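Local coordinates for geranyl diphosphate synthase small subunit (PDB 3QKC), which probably serves as the non-catalytic regulatory partner of a geranyl diphosphate synthase, which joins dimethylallyl and isopentenyl diphosphate into the C10 precursor of monoterpenes, at residues A[206-211]-A[235-240]; A[213-218]-A[228-233]. One frame throughout, in Å; residues are numbered along the deposited sequence.

Interaction 1 (A[206-211]-A[235-240]); sequences RRFGLY and ELAVKE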
loop_
_atom_site.group_PDB
_atom_site.type_symbol
_atom_site.label_atom_id
_atom_site.label_comp_id
_atom_site.label_asym_id
_atom_site.label_seq_id
_atom_site.Cartn_x
_atom_site.Cartn_y
_atom_site.Cartn_z
ATOM N N ARG A 206 19.684 -8.156 -5.587
ATOM C CA ARG A 206 18.738 -7.204 -6.150
ATOM C C ARG A 206 18.944 -7.097 -7.656
ATOM O O ARG A 206 17.985 -7.185 -8.427
ATOM C CB ARG A 206 18.845 -5.822 -5.494
ATOM C CG ARG A 206 17.616 -4.943 -5.765
ATOM C CD ARG A 206 17.839 -3.508 -5.327
ATOM N NE ARG A 206 17.454 -3.267 -3.935
ATOM C CZ ARG A 206 18.315 -3.186 -2.919
ATOM N NH1 ARG A 206 17.878 -2.947 -1.689
ATOM N NH2 ARG A 206 19.616 -3.336 -3.126
ATOM N N ARG A 207 20.202 -6.922 -8.063
ATOM C CA ARG A 207 20.549 -6.870 -9.480
ATOM C C ARG A 207 20.200 -8.196 -10.143
ATOM O O ARG A 207 19.621 -8.212 -11.230
ATOM C CB ARG A 207 22.026 -6.510 -9.692
ATOM C CG ARG A 207 22.362 -5.073 -9.302
ATOM C CD ARG A 207 23.676 -4.577 -9.926
ATOM N NE ARG A 207 24.862 -5.299 -9.444
ATOM C CZ ARG A 207 25.409 -5.149 -8.235
ATOM N NH1 ARG A 207 24.880 -4.323 -7.341
ATOM N NH2 ARG A 207 26.482 -5.849 -7.907
ATOM N N PHE A 208 20.511 -9.304 -9.468
ATOM C CA PHE A 208 20.103 -10.611 -9.974
ATOM C C PHE A 208 18.620 -10.644 -10.320
ATOM O O PHE A 208 18.258 -11.005 -11.436
ATOM C CB PHE A 208 20.412 -11.754 -9.006
ATOM C CG PHE A 208 19.952 -13.093 -9.522
ATOM C CD1 PHE A 208 20.727 -13.802 -10.443
ATOM C CD2 PHE A 208 18.713 -13.620 -9.139
ATOM C CE1 PHE A 208 20.289 -15.034 -10.955
ATOM C CE2 PHE A 208 18.272 -14.847 -9.646
ATOM C CZ PHE A 208 19.062 -15.557 -10.552
ATOM N N GLY A 209 17.778 -10.281 -9.352
ATOM C CA GLY A 209 16.330 -10.304 -9.526
ATOM C C GLY A 209 15.891 -9.459 -10.693
ATOM O O GLY A 209 15.090 -9.893 -11.510
ATOM N N LEU A 210 16.444 -8.251 -10.787
ATOM C CA LEU A 210 16.143 -7.362 -11.909
ATOM C C LEU A 210 16.363 -8.026 -13.260
ATOM O O LEU A 210 15.513 -7.905 -14.150
ATOM C CB LEU A 210 16.939 -6.062 -11.828
ATOM C CG LEU A 210 16.504 -4.878 -12.709
ATOM C CD1 LEU A 210 15.079 -4.412 -12.405
ATOM C CD2 LEU A 210 17.484 -3.709 -12.543
ATOM N N TYR A 211 17.495 -8.718 -13.412
ATOM C CA TYR A 211 17.850 -9.317 -14.691
ATOM C C TYR A 211 16.898 -10.460 -15.060
ATOM O O TYR A 211 16.335 -10.462 -16.146
ATOM C CB TYR A 211 19.319 -9.784 -14.724
ATOM C CG TYR A 211 20.350 -8.716 -14.395
ATOM C CD1 TYR A 211 21.459 -9.024 -13.606
ATOM C CD2 TYR A 211 20.220 -7.404 -14.868
ATOM C CE1 TYR A 211 22.422 -8.055 -13.291
ATOM C CE2 TYR A 211 21.163 -6.422 -14.553
ATOM C CZ TYR A 211 22.265 -6.760 -13.771
ATOM O OH TYR A 211 23.210 -5.821 -13.460
ATOM N N GLU A 235 23.322 -13.643 -18.821
ATOM C CA GLU A 235 24.750 -13.648 -18.497
ATOM C C GLU A 235 25.045 -12.765 -17.292
ATOM O O GLU A 235 25.834 -13.142 -16.431
ATOM C CB GLU A 235 25.591 -13.212 -19.702
ATOM C CG GLU A 235 25.622 -14.241 -20.821
ATOM C CD GLU A 235 26.674 -13.945 -21.868
ATOM O OE1 GLU A 235 27.568 -14.800 -22.050
ATOM O OE2 GLU A 235 26.611 -12.867 -22.509
ATOM N N LEU A 236 24.397 -11.599 -17.237
ATOM C CA LEU A 236 24.521 -10.699 -16.091
ATOM C C LEU A 236 23.970 -11.332 -14.819
ATOM O O LEU A 236 24.526 -11.140 -13.734
ATOM C CB LEU A 236 23.827 -9.362 -16.356
ATOM C CG LEU A 236 24.439 -8.423 -17.391
ATOM C CD1 LEU A 236 23.503 -7.246 -17.613
ATOM C CD2 LEU A 236 25.834 -7.941 -16.976
ATOM N N ALA A 237 22.884 -12.093 -14.959
ATOM C CA ALA A 237 22.287 -12.801 -13.829
ATOM C C ALA A 237 23.291 -13.784 -13.240
ATOM O O ALA A 237 23.483 -13.830 -12.022
ATOM C CB ALA A 237 21.008 -13.510 -14.247
ATOM N N VAL A 238 23.958 -14.541 -14.109
ATOM C CA VAL A 238 24.981 -15.478 -13.660
ATOM C C VAL A 238 26.117 -14.756 -12.908
ATOM O O VAL A 238 26.501 -15.191 -11.824
ATOM C CB VAL A 238 25.473 -16.418 -14.813
ATOM C CG1 VAL A 238 26.880 -16.039 -15.320
ATOM C CG2 VAL A 238 25.464 -17.860 -14.342
ATOM N N LYS A 239 26.599 -13.632 -13.451
ATOM C CA LYS A 239 27.694 -12.863 -12.833
ATOM C C LYS A 239 27.433 -12.625 -11.355
ATOM O O LYS A 239 28.300 -12.897 -10.515
ATOM C CB LYS A 239 27.895 -11.488 -13.497
ATOM C CG LYS A 239 27.689 -11.416 -14.998
ATOM C CD LYS A 239 28.926 -11.804 -15.793
ATOM C CE LYS A 239 28.868 -11.213 -17.207
ATOM N NZ LYS A 239 28.903 -9.711 -17.208
ATOM N N GLU A 240 26.238 -12.108 -11.054
ATOM C CA GLU A 240 25.840 -11.792 -9.688
ATOM C C GLU A 240 25.870 -13.028 -8.788
ATOM O O GLU A 240 26.303 -12.958 -7.639
ATOM C CB GLU A 240 24.457 -11.120 -9.659
ATOM C CG GLU A 240 24.355 -9.795 -10.447
ATOM C CD GLU A 240 25.307 -8.701 -9.955
ATOM O OE1 GLU A 240 25.883 -8.834 -8.857
ATOM O OE2 GLU A 240 25.468 -7.686 -10.667
#

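Interaction 2 (A[213-218]-A[228-233]); sequences GTVQGL and GRIKEL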
loop_
_atom_site.group_PDB
_atom_site.type_symbol
_atom_site.label_atom_id
_atom_site.label_comp_id
_atom_site.label_asym_id
_atom_site.label_seq_id
_atom_site.Cartn_x
_atom_site.Cartn_y
_atom_site.Cartn_z
ATOM N N GLY A 213 13.920 -11.024 -13.775
ATOM C CA GLY A 213 12.575 -10.470 -13.873
ATOM C C GLY A 213 12.329 -9.791 -15.198
ATOM O O GLY A 213 11.262 -9.960 -15.815
ATOM N N THR A 214 13.323 -9.019 -15.655
ATOM C CA THR A 214 13.268 -8.448 -16.995
ATOM C C THR A 214 13.146 -9.552 -18.062
ATOM O O THR A 214 12.330 -9.442 -18.984
ATOM C CB THR A 214 14.473 -7.536 -17.280
ATOM O OG1 THR A 214 14.526 -6.492 -16.294
ATOM C CG2 THR A 214 14.370 -6.919 -18.676
ATOM N N VAL A 215 13.940 -10.612 -17.935
ATOM C CA VAL A 215 13.815 -11.768 -18.844
ATOM C C VAL A 215 12.403 -12.381 -18.794
ATOM O O VAL A 215 11.794 -12.608 -19.828
ATOM C CB VAL A 215 14.909 -12.826 -18.590
ATOM C CG1 VAL A 215 14.581 -14.165 -19.295
ATOM C CG2 VAL A 215 16.269 -12.286 -19.035
ATOM N N GLN A 216 11.877 -12.588 -17.589
ATOM C CA GLN A 216 10.527 -13.130 -17.416
ATOM C C GLN A 216 9.476 -12.219 -18.072
ATOM O O GLN A 216 8.566 -12.694 -18.776
ATOM C CB GLN A 216 10.236 -13.355 -15.928
ATOM C CG GLN A 216 9.416 -14.611 -15.622
ATOM C CD GLN A 216 10.218 -15.920 -15.728
ATOM O OE1 GLN A 216 11.135 -16.059 -16.549
ATOM N NE2 GLN A 216 9.863 -16.883 -14.887
ATOM N N GLY A 217 9.624 -10.911 -17.873
ATOM C CA GLY A 217 8.829 -9.932 -18.598
ATOM C C GLY A 217 8.888 -10.069 -20.105
ATOM O O GLY A 217 7.845 -10.110 -20.766
ATOM N N LEU A 218 10.102 -10.128 -20.650
ATOM C CA LEU A 218 10.313 -10.195 -22.097
ATOM C C LEU A 218 9.710 -11.441 -22.745
ATOM O O LEU A 218 9.123 -11.364 -23.836
ATOM C CB LEU A 218 11.803 -10.109 -22.436
ATOM C CG LEU A 218 12.487 -8.742 -22.319
ATOM C CD1 LEU A 218 13.994 -8.881 -22.486
ATOM C CD2 LEU A 218 11.915 -7.739 -23.317
ATOM N N GLY A 228 18.709 -11.786 -28.402
ATOM C CA GLY A 228 20.044 -11.283 -28.059
ATOM C C GLY A 228 20.106 -10.576 -26.715
ATOM O O GLY A 228 21.060 -10.753 -25.947
ATOM N N ARG A 229 19.085 -9.769 -26.431
ATOM C CA ARG A 229 18.978 -9.086 -25.143
ATOM C C ARG A 229 18.781 -10.099 -24.004
ATOM O O ARG A 229 19.358 -9.948 -22.924
ATOM C CB ARG A 229 17.829 -8.069 -25.164
ATOM C CG ARG A 229 18.079 -6.764 -24.397
ATOM C CD ARG A 229 19.156 -6.869 -23.333
ATOM N NE ARG A 229 19.079 -5.794 -22.353
ATOM C CZ ARG A 229 20.106 -5.350 -21.633
ATOM N NH1 ARG A 229 21.317 -5.877 -21.783
ATOM N NH2 ARG A 229 19.922 -4.369 -20.764
ATOM N N ILE A 230 17.987 -11.137 -24.257
ATOM C CA ILE A 230 17.740 -12.166 -23.250
ATOM C C ILE A 230 19.019 -12.907 -22.828
ATOM O O ILE A 230 19.271 -13.053 -21.630
ATOM C CB ILE A 230 16.581 -13.111 -23.657
ATOM C CG1 ILE A 230 15.246 -12.438 -23.323
ATOM C CG2 ILE A 230 16.677 -14.455 -22.941
ATOM C CD1 ILE A 230 14.127 -12.711 -24.313
ATOM N N LYS A 231 19.834 -13.335 -23.797
ATOM C CA LYS A 231 21.129 -13.958 -23.488
ATOM C C LYS A 231 22.079 -12.976 -22.789
ATOM O O LYS A 231 22.787 -13.343 -21.853
ATOM C CB LYS A 231 21.792 -14.542 -24.743
ATOM C CG LYS A 231 22.536 -15.853 -24.468
ATOM C CD LYS A 231 23.772 -16.053 -25.347
ATOM C CE LYS A 231 25.062 -15.681 -24.613
ATOM N NZ LYS A 231 25.258 -16.477 -23.353
ATOM N N GLU A 232 22.081 -11.729 -23.253
ATOM C CA GLU A 232 22.780 -10.628 -22.592
ATOM C C GLU A 232 22.418 -10.549 -21.085
ATOM O O GLU A 232 23.304 -10.599 -20.222
ATOM C CB GLU A 232 22.439 -9.326 -23.331
ATOM C CG GLU A 232 23.350 -8.129 -23.091
ATOM C CD GLU A 232 23.105 -6.991 -24.098
ATOM O OE1 GLU A 232 22.731 -7.277 -25.264
ATOM O OE2 GLU A 232 23.295 -5.808 -23.729
ATOM N N LEU A 233 21.121 -10.464 -20.774
ATOM C CA LEU A 233 20.653 -10.348 -19.375
ATOM C C LEU A 233 20.869 -11.610 -18.537
ATOM O O LEU A 233 21.224 -11.516 -17.361
ATOM C CB LEU A 233 19.186 -9.893 -19.302
ATOM C CG LEU A 233 18.900 -8.421 -19.629
ATOM C CD1 LEU A 233 17.511 -8.269 -20.213
ATOM C CD2 LEU A 233 19.082 -7.491 -18.432
#

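Interaction 1 (A[206-211]-A[235-240])
Glu240 reaches from helix 227-241 to three residues of helix 199-219, and each part of its side chain has its own neighbour. Its CB lies 4.1 Å from CB of Phe208. CG sits beside the backbone N, anti to the carbonyl carbon. Glu240 CG comes up to the edge of the Tyr211 ring, 3.9 Å from Tyr211 CE1. The chain then bends at chi2, which brings the carboxylate up to the Arg207 guanidinium. There OE2 accepts a hydrogen bond from Arg207 NE at 2.7 Å, the short leg of a salt bridge. The donor stands above the carboxylate plane, and the two flat groups are steeply inclined to each other, 74° apart. This is therefore not a coplanar, two-pronged pair. The second leg, from Arg207 NH2 to Glu240 OE1, is weak. OE1 also has Lys204 as a long, weak ion partner, so positive charge probably keeps the carboxylate ionised.

The two segments run nearly antiparallel, at 159°, with axes 8.5 Å apart. They form part of a helical hairpin in an all-helical chain, as expected of the isoprenyl diphosphate synthase fold. The nearest CA atoms are those of Phe208 and Ala237.

Tyr211 is packed on both faces. Leu236 CB makes a CH-pi contact over one face, 3.8 Å from the ring centroid and 19° off the normal. The carbonyl O of Arg207, one turn back on the same helix, lies over the rim of the opposite face. Phe208 has CG anti to its backbone N. Its ring edge meets the Ala237 carbonyl, with Phe208 CD1 3.2 Å from Ala237 O. Phe208 CE1 touches Ala237 CB at 3.7 Å. The same phenyl ring also packs on Leu241 and on Ile252 of helix 248-255.

Interaction 2 (A[213-218]-A[228-233])
The guanidinium of Arg229 is the flat group here, and it lies against its own helix. Leu233 CG sits over the rim of one face, and Glu232 CG lies in plane at the edge. Arg229 NH1 forms a salt bridge with Glu232 OE2 at 2.8 Å, while NE pairs with Glu173 of helix 169-195.

Between the segments the contact is wholly apolar, with no hydrogen bond across it. Leu218 and Ile230 lie alongside each other, pointing opposite ways: Leu218 CD1 meets Ile230 CG1 at 3.9 Å, and Ile230 CD1 reaches back to Leu218 CB. Val215 CG2 is beside its backbone N and packs on Leu233 CB at 3.8 Å. Thr214 turns its methyl to the partner helix. Thr214 CG2 touches Leu233 CD1 at 3.7 Å, while OG1 is hydrogen-bonded to the Leu210 carbonyl of its own helix.

The segments are nearly antiparallel, with axes 9.8 Å apart. This buried layer joins helices 199-219 and 227-241 near the link, 220-226, that joins them. Helix 169-195 borders it, with Lys177 touching Thr214, Cys176 touching Leu218 and Glu173 touching Leu233.

How the interactions relate
From the N terminus, the chain enters helix 199-219 and passes first through 206-211, then through 213-218. It turns after residue 219 and comes back along helix 227-241, meeting 228-233 before 235-240. Interaction 2 closes the short inner loop, with nine residues between its segments. Interaction 1 closes the outer one, with 23 between, so the two contacts nest and do not cross. They are successive levels of one antiparallel helix pair, with centres about 10 Å apart. Tyr211 of interaction 1 meets Leu233 of interaction 2, its CB 3.7 Å from the Leu233 O, which makes the packing continuous. Helix 169-195 touches both levels, whereas helix 248-255 packs against interaction 1.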